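Local structure of EvdMO1 (Micromonospora carbonacea, 5T39) at residues D132-D137 and Y154-P159; H196-H201 and L209-R214; D165-S170 and E226-V231. The protein probably transfers a methyl group from S-adenosyl-L-methionine to a substrate of everninomicin biosynthesis, as the methyltransferase half of a fused methyltransferase-oxidase. One frame throughout, in Å; residues are numbered along the deposited sequence. Where two conformers were deposited one is given.

Contact 1 of 3, residues D132-D137 and Y154-P159. With SAH (S-adenosyl-L-homocysteine), chain B.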
loop_
_atom_site.group_PDB
_atom_site.type_symbol
_atom_site.label_atom_id
_atom_site.label_comp_id
_atom_site.label_asym_id
_atom_site.label_seq_id
_atom_site.Cartn_x
_atom_site.Cartn_y
_atom_site.Cartn_z
ATOM N N ASP A 132 12.230 -0.500 3.235
ATOM C CA ASP A 132 12.093 0.829 2.650
ATOM C C ASP A 132 12.047 0.623 1.145
ATOM O O ASP A 132 13.044 0.233 0.543
ATOM C CB ASP A 132 13.296 1.687 3.032
ATOM C CG ASP A 132 13.253 3.081 2.429
ATOM O OD1 ASP A 132 12.411 3.356 1.547
ATOM O OD2 ASP A 132 14.084 3.913 2.850
ATOM N N VAL A 133 10.888 0.864 0.536
ATOM C CA VAL A 133 10.753 0.604 -0.893
ATOM C C VAL A 133 11.675 1.469 -1.740
ATOM O O VAL A 133 11.896 1.145 -2.905
ATOM C CB VAL A 133 9.293 0.714 -1.399
ATOM C CG1 VAL A 133 8.393 -0.267 -0.672
ATOM C CG2 VAL A 133 8.778 2.147 -1.316
ATOM N N GLU A 134 12.189 2.576 -1.199
ATOM C CA GLU A 134 13.097 3.434 -1.946
ATOM C C GLU A 134 14.503 2.858 -2.033
ATOM O O GLU A 134 15.274 3.300 -2.886
ATOM C CB GLU A 134 13.154 4.849 -1.328
ATOM C CG GLU A 134 11.814 5.562 -1.187
ATOM C CD GLU A 134 11.945 7.052 -0.853
ATOM O OE1 GLU A 134 12.058 7.433 0.358
ATOM O OE2 GLU A 134 11.915 7.844 -1.822
ATOM N N THR A 135 14.863 1.892 -1.183
ATOM C CA THR A 135 16.207 1.323 -1.196
ATOM C C THR A 135 16.244 -0.189 -1.359
ATOM O O THR A 135 17.302 -0.729 -1.684
ATOM C CB THR A 135 16.973 1.695 0.083
ATOM O OG1 THR A 135 16.296 1.132 1.206
ATOM C CG2 THR A 135 17.062 3.207 0.253
ATOM N N LEU A 136 15.125 -0.877 -1.182
ATOM C CA LEU A 136 15.092 -2.327 -1.281
ATOM C C LEU A 136 15.461 -2.790 -2.685
ATOM O O LEU A 136 15.011 -2.217 -3.682
ATOM C CB LEU A 136 13.672 -2.777 -0.971
ATOM C CG LEU A 136 13.352 -4.259 -1.100
ATOM C CD1 LEU A 136 14.109 -5.066 -0.073
ATOM C CD2 LEU A 136 11.853 -4.479 -0.960
ATOM N N ASP A 137 16.213 -3.887 -2.762
ATOM C CA ASP A 137 16.470 -4.572 -4.030
ATOM C C ASP A 137 15.296 -5.505 -4.305
ATOM O O ASP A 137 15.208 -6.598 -3.745
ATOM C CB ASP A 137 17.777 -5.351 -3.936
ATOM C CG ASP A 137 18.118 -6.076 -5.221
ATOM O OD1 ASP A 137 17.314 -6.009 -6.182
ATOM O OD2 ASP A 137 19.194 -6.712 -5.277
ATOM N N TYR A 154 2.716 8.640 -3.462
ATOM C CA TYR A 154 2.918 10.045 -3.130
ATOM C C TYR A 154 3.702 10.230 -1.835
ATOM O O TYR A 154 3.783 11.356 -1.323
ATOM C CB TYR A 154 1.580 10.793 -3.109
ATOM C CG TYR A 154 0.531 10.162 -2.243
ATOM C CD1 TYR A 154 -0.278 9.144 -2.733
ATOM C CD2 TYR A 154 0.341 10.575 -0.934
ATOM C CE1 TYR A 154 -1.241 8.559 -1.944
ATOM C CE2 TYR A 154 -0.624 10.000 -0.139
ATOM C CZ TYR A 154 -1.414 8.987 -0.650
ATOM O OH TYR A 154 -2.375 8.399 0.145
ATOM N N HIS A 155 4.320 9.166 -1.329
ATOM C CA HIS A 155 5.210 9.214 -0.174
ATOM C C HIS A 155 6.665 8.922 -0.528
ATOM O O HIS A 155 7.483 8.736 0.383
ATOM C CB HIS A 155 4.753 8.239 0.914
ATOM C CG HIS A 155 3.441 8.590 1.535
ATOM N ND1 HIS A 155 3.249 9.746 2.258
ATOM C CD2 HIS A 155 2.260 7.925 1.578
ATOM C CE1 HIS A 155 2.009 9.780 2.713
ATOM N NE2 HIS A 155 1.384 8.691 2.308
ATOM N N VAL A 156 7.018 8.891 -1.817
ATOM C CA VAL A 156 8.384 8.598 -2.235
ATOM C C VAL A 156 8.933 9.737 -3.090
ATOM O O VAL A 156 8.196 10.551 -3.650
ATOM C CB VAL A 156 8.515 7.234 -2.956
ATOM C CG1 VAL A 156 7.989 6.101 -2.063
ATOM C CG2 VAL A 156 7.808 7.239 -4.300
ATOM N N ARG A 157 10.262 9.778 -3.173
ATOM C CA ARG A 157 10.963 10.803 -3.942
ATOM C C ARG A 157 10.898 10.572 -5.445
ATOM O O ARG A 157 10.876 11.545 -6.207
ATOM C CB ARG A 157 12.438 10.850 -3.542
ATOM C CG ARG A 157 12.691 11.381 -2.153
ATOM C CD ARG A 157 14.185 11.432 -1.854
ATOM N NE ARG A 157 14.721 10.086 -1.654
ATOM C CZ ARG A 157 15.349 9.352 -2.572
ATOM N NH1 ARG A 157 15.560 9.807 -3.801
ATOM N NH2 ARG A 157 15.774 8.137 -2.252
ATOM N N GLU A 158 10.916 9.313 -5.887
ATOM C CA GLU A 158 11.027 8.960 -7.303
ATOM C C GLU A 158 9.931 7.962 -7.625
ATOM O O GLU A 158 10.179 6.750 -7.746
ATOM C CB GLU A 158 12.414 8.424 -7.634
ATOM C CG GLU A 158 13.466 9.482 -7.507
ATOM C CD GLU A 158 14.554 9.129 -6.573
ATOM O OE1 GLU A 158 14.399 8.145 -5.809
ATOM O OE2 GLU A 158 15.556 9.880 -6.582
ATOM N N PRO A 159 8.688 8.430 -7.758
ATOM C CA PRO A 159 7.570 7.489 -7.939
ATOM C C PRO A 159 7.716 6.605 -9.173
ATOM O O PRO A 159 7.301 5.443 -9.144
ATOM C CB PRO A 159 6.346 8.413 -8.003
ATOM C CG PRO A 159 6.889 9.767 -8.319
ATOM C CD PRO A 159 8.216 9.819 -7.612
HETATM N N SAH B . -1.488 0.957 1.929
HETATM C CA SAH B . -2.290 1.436 3.052
HETATM C CB SAH B . -1.541 2.445 3.906
HETATM C CG SAH B . -1.140 3.712 3.156
HETATM S SD SAH B . -0.349 4.924 4.246
HETATM C C SAH B . -3.565 2.071 2.535
HETATM O O SAH B . -4.449 2.430 3.321
HETATM O OXT SAH B . -3.698 2.238 1.324
HETATM C "C5'" SAH B . 1.367 4.686 3.718
HETATM C "C4'" SAH B . 2.050 3.461 4.323
HETATM O "O4'" SAH B . 3.272 3.260 3.611
HETATM C "C3'" SAH B . 2.399 3.634 5.793
HETATM O "O3'" SAH B . 2.249 2.434 6.523
HETATM C "C2'" SAH B . 3.853 4.073 5.713
HETATM O "O2'" SAH B . 4.636 3.879 6.878
HETATM C "C1'" SAH B . 4.346 3.261 4.526
HETATM N N9 SAH B . 5.524 3.806 3.854
HETATM C C8 SAH B . 5.768 5.117 3.535
HETATM N N7 SAH B . 6.942 5.223 2.885
HETATM C C5 SAH B . 7.456 3.967 2.800
HETATM C C6 SAH B . 8.639 3.466 2.260
HETATM N N6 SAH B . 9.570 4.230 1.694
HETATM N N1 SAH B . 8.857 2.123 2.324
HETATM C C2 SAH B . 7.941 1.305 2.922
HETATM N N3 SAH B . 6.780 1.748 3.487
HETATM C C4 SAH B . 6.570 3.076 3.395
HETATM O O HOH W 1 9.538 7.102 1.465
HETATM O O HOH W 2 12.018 7.130 -4.357
#

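Contact 2 of 3, residues H196-H201 and L209-R214. With SAH (S-adenosyl-L-homocysteine), chain B.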
loop_
_atom_site.group_PDB
_atom_site.type_symbol
_atom_site.label_atom_id
_atom_site.label_comp_id
_atom_site.label_asym_id
_atom_site.label_seq_id
_atom_site.Cartn_x
_atom_site.Cartn_y
_atom_site.Cartn_z
ATOM N N HIS A 196 7.574 18.895 -6.265
ATOM C CA HIS A 196 8.564 18.463 -5.286
ATOM C C HIS A 196 8.319 19.224 -3.999
ATOM O O HIS A 196 8.492 20.441 -3.956
ATOM C CB HIS A 196 9.959 18.744 -5.825
ATOM C CG HIS A 196 11.065 18.220 -4.972
ATOM N ND1 HIS A 196 12.358 18.676 -5.090
ATOM C CD2 HIS A 196 11.083 17.272 -4.005
ATOM C CE1 HIS A 196 13.126 18.026 -4.238
ATOM N NE2 HIS A 196 12.376 17.180 -3.555
ATOM N N VAL A 197 7.895 18.516 -2.960
ATOM C CA VAL A 197 7.470 19.154 -1.726
ATOM C C VAL A 197 8.003 18.408 -0.514
ATOM O O VAL A 197 8.354 17.228 -0.571
ATOM C CB VAL A 197 5.937 19.305 -1.629
ATOM C CG1 VAL A 197 5.409 20.177 -2.749
ATOM C CG2 VAL A 197 5.254 17.961 -1.650
ATOM N N ARG A 198 8.028 19.111 0.609
ATOM C CA ARG A 198 8.353 18.488 1.880
ATOM C C ARG A 198 7.265 17.485 2.246
ATOM O O ARG A 198 6.082 17.717 1.995
ATOM C CB ARG A 198 8.399 19.584 2.941
ATOM C CG ARG A 198 9.232 19.279 4.124
ATOM C CD ARG A 198 10.695 19.309 3.799
ATOM N NE ARG A 198 11.443 19.188 5.028
ATOM C CZ ARG A 198 12.756 19.050 5.089
ATOM N NH1 ARG A 198 13.466 19.023 3.971
ATOM N NH2 ARG A 198 13.348 18.945 6.271
ATOM N N GLU A 199 7.660 16.363 2.847
ATOM C CA GLU A 199 6.686 15.364 3.291
ATOM C C GLU A 199 5.986 15.878 4.537
ATOM O O GLU A 199 6.577 15.928 5.622
ATOM C CB GLU A 199 7.379 14.030 3.557
ATOM C CG GLU A 199 6.507 12.940 4.219
ATOM C CD GLU A 199 5.283 12.543 3.427
ATOM O OE1 GLU A 199 4.358 13.357 3.282
ATOM O OE2 GLU A 199 5.231 11.401 2.942
ATOM N N GLU A 200 4.725 16.272 4.379
ATOM C CA GLU A 200 3.931 16.809 5.479
ATOM C C GLU A 200 2.538 16.190 5.507
ATOM O O GLU A 200 1.575 16.834 5.932
ATOM C CB GLU A 200 3.853 18.334 5.407
ATOM C CG GLU A 200 5.214 19.012 5.510
ATOM C CD GLU A 200 5.154 20.497 5.218
ATOM O OE1 GLU A 200 4.496 20.885 4.229
ATOM O OE2 GLU A 200 5.762 21.277 5.982
ATOM N N HIS A 201 2.414 14.947 5.068
ATOM C CA HIS A 201 1.115 14.300 5.089
ATOM C C HIS A 201 0.512 14.426 6.490
ATOM O O HIS A 201 1.233 14.296 7.488
ATOM C CB HIS A 201 1.260 12.831 4.704
ATOM C CG HIS A 201 -0.047 12.164 4.435
ATOM N ND1 HIS A 201 -0.853 11.682 5.442
ATOM C CD2 HIS A 201 -0.711 11.936 3.278
ATOM C CE1 HIS A 201 -1.945 11.154 4.913
ATOM N NE2 HIS A 201 -1.881 11.295 3.602
ATOM N N LEU A 209 9.647 7.973 4.168
ATOM C CA LEU A 209 10.876 7.846 4.929
ATOM C C LEU A 209 11.927 8.867 4.523
ATOM O O LEU A 209 12.990 8.918 5.145
ATOM C CB LEU A 209 11.429 6.430 4.800
ATOM C CG LEU A 209 10.479 5.341 5.292
ATOM C CD1 LEU A 209 11.142 3.998 5.134
ATOM C CD2 LEU A 209 10.047 5.553 6.729
ATOM N N SER A 210 11.660 9.677 3.508
ATOM C CA SER A 210 12.531 10.784 3.140
ATOM C C SER A 210 11.907 12.097 3.606
ATOM O O SER A 210 10.722 12.164 3.918
ATOM C CB SER A 210 12.748 10.817 1.623
ATOM O OG SER A 210 13.448 9.678 1.141
ATOM N N VAL A 211 12.711 13.163 3.628
ATOM C CA VAL A 211 12.175 14.456 4.046
ATOM C C VAL A 211 11.224 15.025 3.008
ATOM O O VAL A 211 10.415 15.903 3.331
ATOM C CB VAL A 211 13.298 15.476 4.355
ATOM C CG1 VAL A 211 14.160 14.997 5.514
ATOM C CG2 VAL A 211 14.145 15.762 3.112
ATOM N N ASP A 212 11.324 14.552 1.763
ATOM C CA ASP A 212 10.617 15.103 0.622
ATOM C C ASP A 212 9.907 13.995 -0.144
ATOM O O ASP A 212 10.174 12.798 0.038
ATOM C CB ASP A 212 11.577 15.866 -0.312
ATOM C CG ASP A 212 12.804 15.053 -0.751
ATOM O OD1 ASP A 212 13.340 15.363 -1.847
ATOM O OD2 ASP A 212 13.270 14.155 -0.018
ATOM N N VAL A 213 8.978 14.423 -1.000
ATOM C CA VAL A 213 8.266 13.552 -1.923
ATOM C C VAL A 213 8.140 14.278 -3.255
ATOM O O VAL A 213 8.298 15.495 -3.339
ATOM C CB VAL A 213 6.860 13.163 -1.400
ATOM C CG1 VAL A 213 6.960 12.452 -0.081
ATOM C CG2 VAL A 213 5.940 14.376 -1.280
ATOM N N ARG A 214 7.815 13.519 -4.304
ATOM C CA ARG A 214 7.452 14.120 -5.581
ATOM C C ARG A 214 6.126 13.552 -6.044
ATOM O O ARG A 214 5.972 12.331 -6.149
ATOM C CB ARG A 214 8.506 13.893 -6.659
ATOM C CG ARG A 214 9.773 14.658 -6.393
ATOM C CD ARG A 214 10.776 14.504 -7.514
ATOM N NE ARG A 214 12.010 15.253 -7.294
ATOM C CZ ARG A 214 13.041 14.810 -6.594
ATOM N NH1 ARG A 214 12.997 13.634 -6.001
ATOM N NH2 ARG A 214 14.120 15.569 -6.458
HETATM N N SAH B . -1.488 0.957 1.929
HETATM C CA SAH B . -2.290 1.436 3.052
HETATM C CB SAH B . -1.541 2.445 3.906
HETATM C CG SAH B . -1.140 3.712 3.156
HETATM S SD SAH B . -0.349 4.924 4.246
HETATM C C SAH B . -3.565 2.071 2.535
HETATM O O SAH B . -4.449 2.430 3.321
HETATM O OXT SAH B . -3.698 2.238 1.324
HETATM C "C5'" SAH B . 1.367 4.686 3.718
HETATM C "C4'" SAH B . 2.050 3.461 4.323
HETATM O "O4'" SAH B . 3.272 3.260 3.611
HETATM C "C3'" SAH B . 2.399 3.634 5.793
HETATM O "O3'" SAH B . 2.249 2.434 6.523
HETATM C "C2'" SAH B . 3.853 4.073 5.713
HETATM O "O2'" SAH B . 4.636 3.879 6.878
HETATM C "C1'" SAH B . 4.346 3.261 4.526
HETATM N N9 SAH B . 5.524 3.806 3.854
HETATM C C8 SAH B . 5.768 5.117 3.535
HETATM N N7 SAH B . 6.942 5.223 2.885
HETATM C C5 SAH B . 7.456 3.967 2.800
HETATM C C6 SAH B . 8.639 3.466 2.260
HETATM N N6 SAH B . 9.570 4.230 1.694
HETATM N N1 SAH B . 8.857 2.123 2.324
HETATM C C2 SAH B . 7.941 1.305 2.922
HETATM N N3 SAH B . 6.780 1.748 3.487
HETATM C C4 SAH B . 6.570 3.076 3.395
HETATM O O HOH W 3 9.653 16.210 6.047
#

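Contact 3 of 3, residues D165-S170 and E226-V231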
loop_
_atom_site.group_PDB
_atom_site.type_symbol
_atom_site.label_atom_id
_atom_site.label_comp_id
_atom_site.label_asym_id
_atom_site.label_seq_id
_atom_site.Cartn_x
_atom_site.Cartn_y
_atom_site.Cartn_z
ATOM N N ASP A 165 10.089 -0.855 -10.056
ATOM C CA ASP A 165 10.345 -1.958 -9.131
ATOM C C ASP A 165 9.193 -2.948 -9.109
ATOM O O ASP A 165 9.415 -4.159 -9.066
ATOM C CB ASP A 165 10.630 -1.409 -7.739
ATOM C CG ASP A 165 12.079 -1.051 -7.559
ATOM O OD1 ASP A 165 12.924 -1.772 -8.135
ATOM O OD2 ASP A 165 12.372 -0.068 -6.848
ATOM N N ALA A 166 7.957 -2.458 -9.155
ATOM C CA ALA A 166 6.826 -3.369 -9.243
ATOM C C ALA A 166 6.911 -4.219 -10.504
ATOM O O ALA A 166 6.659 -5.428 -10.463
ATOM C CB ALA A 166 5.524 -2.577 -9.207
ATOM N N ALA A 167 7.266 -3.602 -11.631
ATOM C CA ALA A 167 7.406 -4.327 -12.890
ATOM C C ALA A 167 8.550 -5.334 -12.853
ATOM O O ALA A 167 8.527 -6.319 -13.598
ATOM C CB ALA A 167 7.609 -3.352 -14.053
ATOM N N ARG A 168 9.557 -5.116 -12.014
ATOM C CA ARG A 168 10.639 -6.090 -11.941
ATOM C C ARG A 168 10.162 -7.417 -11.379
ATOM O O ARG A 168 10.769 -8.454 -11.663
ATOM C CB ARG A 168 11.791 -5.558 -11.099
ATOM C CG ARG A 168 12.690 -4.596 -11.829
ATOM C CD ARG A 168 13.948 -4.317 -11.012
ATOM N NE ARG A 168 14.838 -3.384 -11.691
ATOM C CZ ARG A 168 14.806 -2.065 -11.538
ATOM N NH1 ARG A 168 13.927 -1.496 -10.723
ATOM N NH2 ARG A 168 15.660 -1.307 -12.207
ATOM N N VAL A 169 9.101 -7.406 -10.573
ATOM C CA VAL A 169 8.651 -8.607 -9.876
ATOM C C VAL A 169 7.296 -9.116 -10.337
ATOM O O VAL A 169 6.904 -10.217 -9.914
ATOM C CB VAL A 169 8.659 -8.418 -8.343
ATOM C CG1 VAL A 169 10.032 -7.952 -7.877
ATOM C CG2 VAL A 169 7.575 -7.425 -7.890
ATOM N N SER A 170 6.569 -8.373 -11.170
ATOM C CA SER A 170 5.191 -8.731 -11.483
ATOM C C SER A 170 4.753 -8.083 -12.787
ATOM O O SER A 170 5.300 -7.067 -13.219
ATOM C CB SER A 170 4.260 -8.258 -10.366
ATOM O OG SER A 170 2.934 -8.709 -10.544
ATOM N N GLU A 226 3.661 3.497 -18.274
ATOM C CA GLU A 226 4.046 2.954 -19.577
ATOM C C GLU A 226 5.523 2.586 -19.599
ATOM O O GLU A 226 5.902 1.504 -20.061
ATOM C CB GLU A 226 3.740 3.994 -20.666
ATOM C CG GLU A 226 4.298 3.712 -22.075
ATOM C CD GLU A 226 3.442 2.774 -22.898
ATOM O OE1 GLU A 226 3.894 2.388 -23.995
ATOM O OE2 GLU A 226 2.325 2.430 -22.465
ATOM N N ASN A 227 6.370 3.485 -19.102
ATOM C CA ASN A 227 7.808 3.291 -19.185
ATOM C C ASN A 227 8.278 2.162 -18.282
ATOM O O ASN A 227 9.313 1.544 -18.556
ATOM C CB ASN A 227 8.519 4.597 -18.846
ATOM C CG ASN A 227 8.289 5.670 -19.900
ATOM O OD1 ASN A 227 7.940 5.360 -21.037
ATOM N ND2 ASN A 227 8.502 6.927 -19.536
ATOM N N ALA A 228 7.534 1.875 -17.209
ATOM C CA ALA A 228 7.838 0.726 -16.369
ATOM C C ALA A 228 7.454 -0.584 -17.038
ATOM O O ALA A 228 7.933 -1.645 -16.615
ATOM C CB ALA A 228 7.090 0.841 -15.049
ATOM N N GLY A 229 6.600 -0.534 -18.062
ATOM C CA GLY A 229 6.124 -1.712 -18.758
ATOM C C GLY A 229 4.646 -1.971 -18.603
ATOM O O GLY A 229 4.140 -2.911 -19.215
ATOM N N PHE A 230 3.932 -1.184 -17.806
ATOM C CA PHE A 230 2.491 -1.356 -17.633
ATOM C C PHE A 230 1.802 -0.628 -18.776
ATOM O O PHE A 230 1.331 0.504 -18.656
ATOM C CB PHE A 230 2.052 -0.858 -16.262
ATOM C CG PHE A 230 2.686 -1.604 -15.128
ATOM C CD1 PHE A 230 2.335 -2.912 -14.870
ATOM C CD2 PHE A 230 3.622 -0.997 -14.307
ATOM C CE1 PHE A 230 2.911 -3.612 -13.836
ATOM C CE2 PHE A 230 4.189 -1.693 -13.264
ATOM C CZ PHE A 230 3.835 -3.007 -13.027
ATOM N N VAL A 231 1.777 -1.310 -19.922
ATOM C CA VAL A 231 1.329 -0.716 -21.174
ATOM C C VAL A 231 -0.182 -0.768 -21.339
ATOM O O VAL A 231 -0.724 -0.045 -22.179
ATOM C CB VAL A 231 2.046 -1.355 -22.379
ATOM C CG1 VAL A 231 3.539 -1.070 -22.330
ATOM C CG2 VAL A 231 1.779 -2.851 -22.450
#

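Contact 1 of 3, residues D132-D137 and Y154-P159
One face of the Arg157 guanidinium looks toward Glu134 OE2, and water 2 lies on that same face, over the centre of the group. The His155 ring has Tyr154 CD2 3.9 Å above one face, while SAH C5' approaches it obliquely. Both segments are loops following parallel strands of a Rossmann-like methyltransferase, and 132-137 is the adenine-binding loop of that fold. Asp132 OD1 accepts from SAH N6 at 3.0 Å, and the next backbone nitrogen, Val133 N, donates to SAH N1 at 3.0 Å; the pair reads the N1/N6 edge of the base, consistent with recognition of adenine. The carboxylate is itself held by Glu134 N, which meets OD1 from above its plane in an Asx turn.

Glu134 joins the loops. With CG anti to its carbonyl carbon (chi1 -56°) and the chain extended beyond CG, the carboxylate passes alongside Val156 and crosses Arg157 at about a right angle. Glu134 OE2 takes the N-H of Arg157 N on the syn side but tilted out of the carboxylate plane, at 2.9 Å and almost straight (176°). Water 2 donates to Glu134 OE2 at 2.6 Å while accepting from Glu158 N, the N-cap position of helix 159-169. The salt bridge from Glu134 OE2 to Arg157 NE, 3.6 Å long, works through charge alone, because OE2 lies well out of the guanidinium plane; NE instead bonds to Ser210, as does Glu134 OE1. Arg157 NH1 also pairs with Glu158 OE2, completing a salt-bridge network. Water 1 accepts from SAH N6 at 2.9 Å and lies within hydrogen-bonding range of Glu134 OE1 and His155 O, linking the base to both loops. Beneath these polar groups the apolar link is Val133 CG2 against Val156 CG1, 4.1 Å apart.

Contact 2 of 3, residues H196-H201 and L209-R214
Val211 O is gripped by two donors: Glu199 N, at 2.8 Å and nearly straight (178°), and water 3, which also donates to Glu199 O. Beyond it the segments run antiparallel. Val197 and Val213 form a hydrogen-bonded pair, with Val213 N reaching Val197 O at 2.9 Å. Their side chains share one face of the sheet, Val197 CG2 to Val213 CG2, 3.7 Å apart.

The other face carries His196 and Arg214. Swung anti to its backbone nitrogen (chi1 -174°), the imidazole reaches back along the partner strand, where His196 NE2 donates to Asp212 OD1 at 2.7 Å. OD1 uses its anti lone pair and sits close to the ring plane, the carboxylate turned well away from it. The Arg214 guanidinium then lies flat on one face of the imidazole, centres 3.9 Å apart and planes 22° from parallel, while its NH1 bonds to Arg157 O; bond and stack together probably restrain the ring's rotation. Val211 CB sits under one face of the Arg198 guanidinium, toward its rim, with NH1 3.4 Å from Val211 CG2. Glu199 bends inward, its OE2 accepting from His155 ND1 and Gly208 N and touching Val213 CG1.

Leu209 leads from this pairing to SAH, its CD1 packing over the face of the adenine at the C6-N6 end. The arrangement is a small antiparallel sheet of strands 187-189, 192-198 and 212-216, inserted between strand 172-180 and helix 218-228 of the Rossmann-like core.

Contact 3 of 3, residues D165-S170 and E226-V231
Ala167 and Ala228 make the tight part of this contact, where two helix ends meet with no hydrogen bond between them. Ala167 CB presses to 3.1 Å from Ala228 O, and the two methyl groups are 4.3 Å apart. Such small side chains let the backbones approach to 6.2 Å between Ala167 CA and Ala228 CA. Phe230 closes the inner side: its ring brings CZ 3.8 Å from Ala167 N and CE2 3.9 Å from Ala167 CB, with Ala166 C at the ring edge. Its CG stands anti to the carbonyl carbon (chi1 -62°), which sends the ring back from the chain turn toward helix 159-169, where it also touches Ile173 of strand 172-180. An alanine at Phe230 would remove the whole ring and is likely to open a gap beside Ala166 and Ala167, weakening the hold of this turn on the helix.

The outer side is loose by comparison. Arg168 and Glu226 are both exposed, each was modelled in two conformers, and neither meets the opposite segment.

Gly229, just after helix 218-228, takes positive phi (114°), where a CB would jam against the preceding carbonyl oxygen. This is a Schellman motif followed by an inverse gamma turn centred on Phe230, here packing one helix of an alpha/beta Rossmann-like fold against its neighbour.

In the fold
From the N terminus, contact 1 comes first: it closes the short loop around strand 146-150, joining the turn after strand 126-130 to the start of helix 159-169. That helix runs on to 165-170, where contact 3 opens; it closes at 226-231, after strand 172-180 and the small antiparallel sheet. Contact 2 falls within that span, pairing strands 192-198 and 212-216 across the loop between them; no contacts cross. Contacts 1 and 2, centred 11 Å apart, touch and share SAH, tying the small sheet to the loops that bind SAH. Contacts 1 and 3 touch lightly, Val133 O packing near Asp165 OD2. Contacts 2 and 3 stay about 13 Å apart at their nearest atoms.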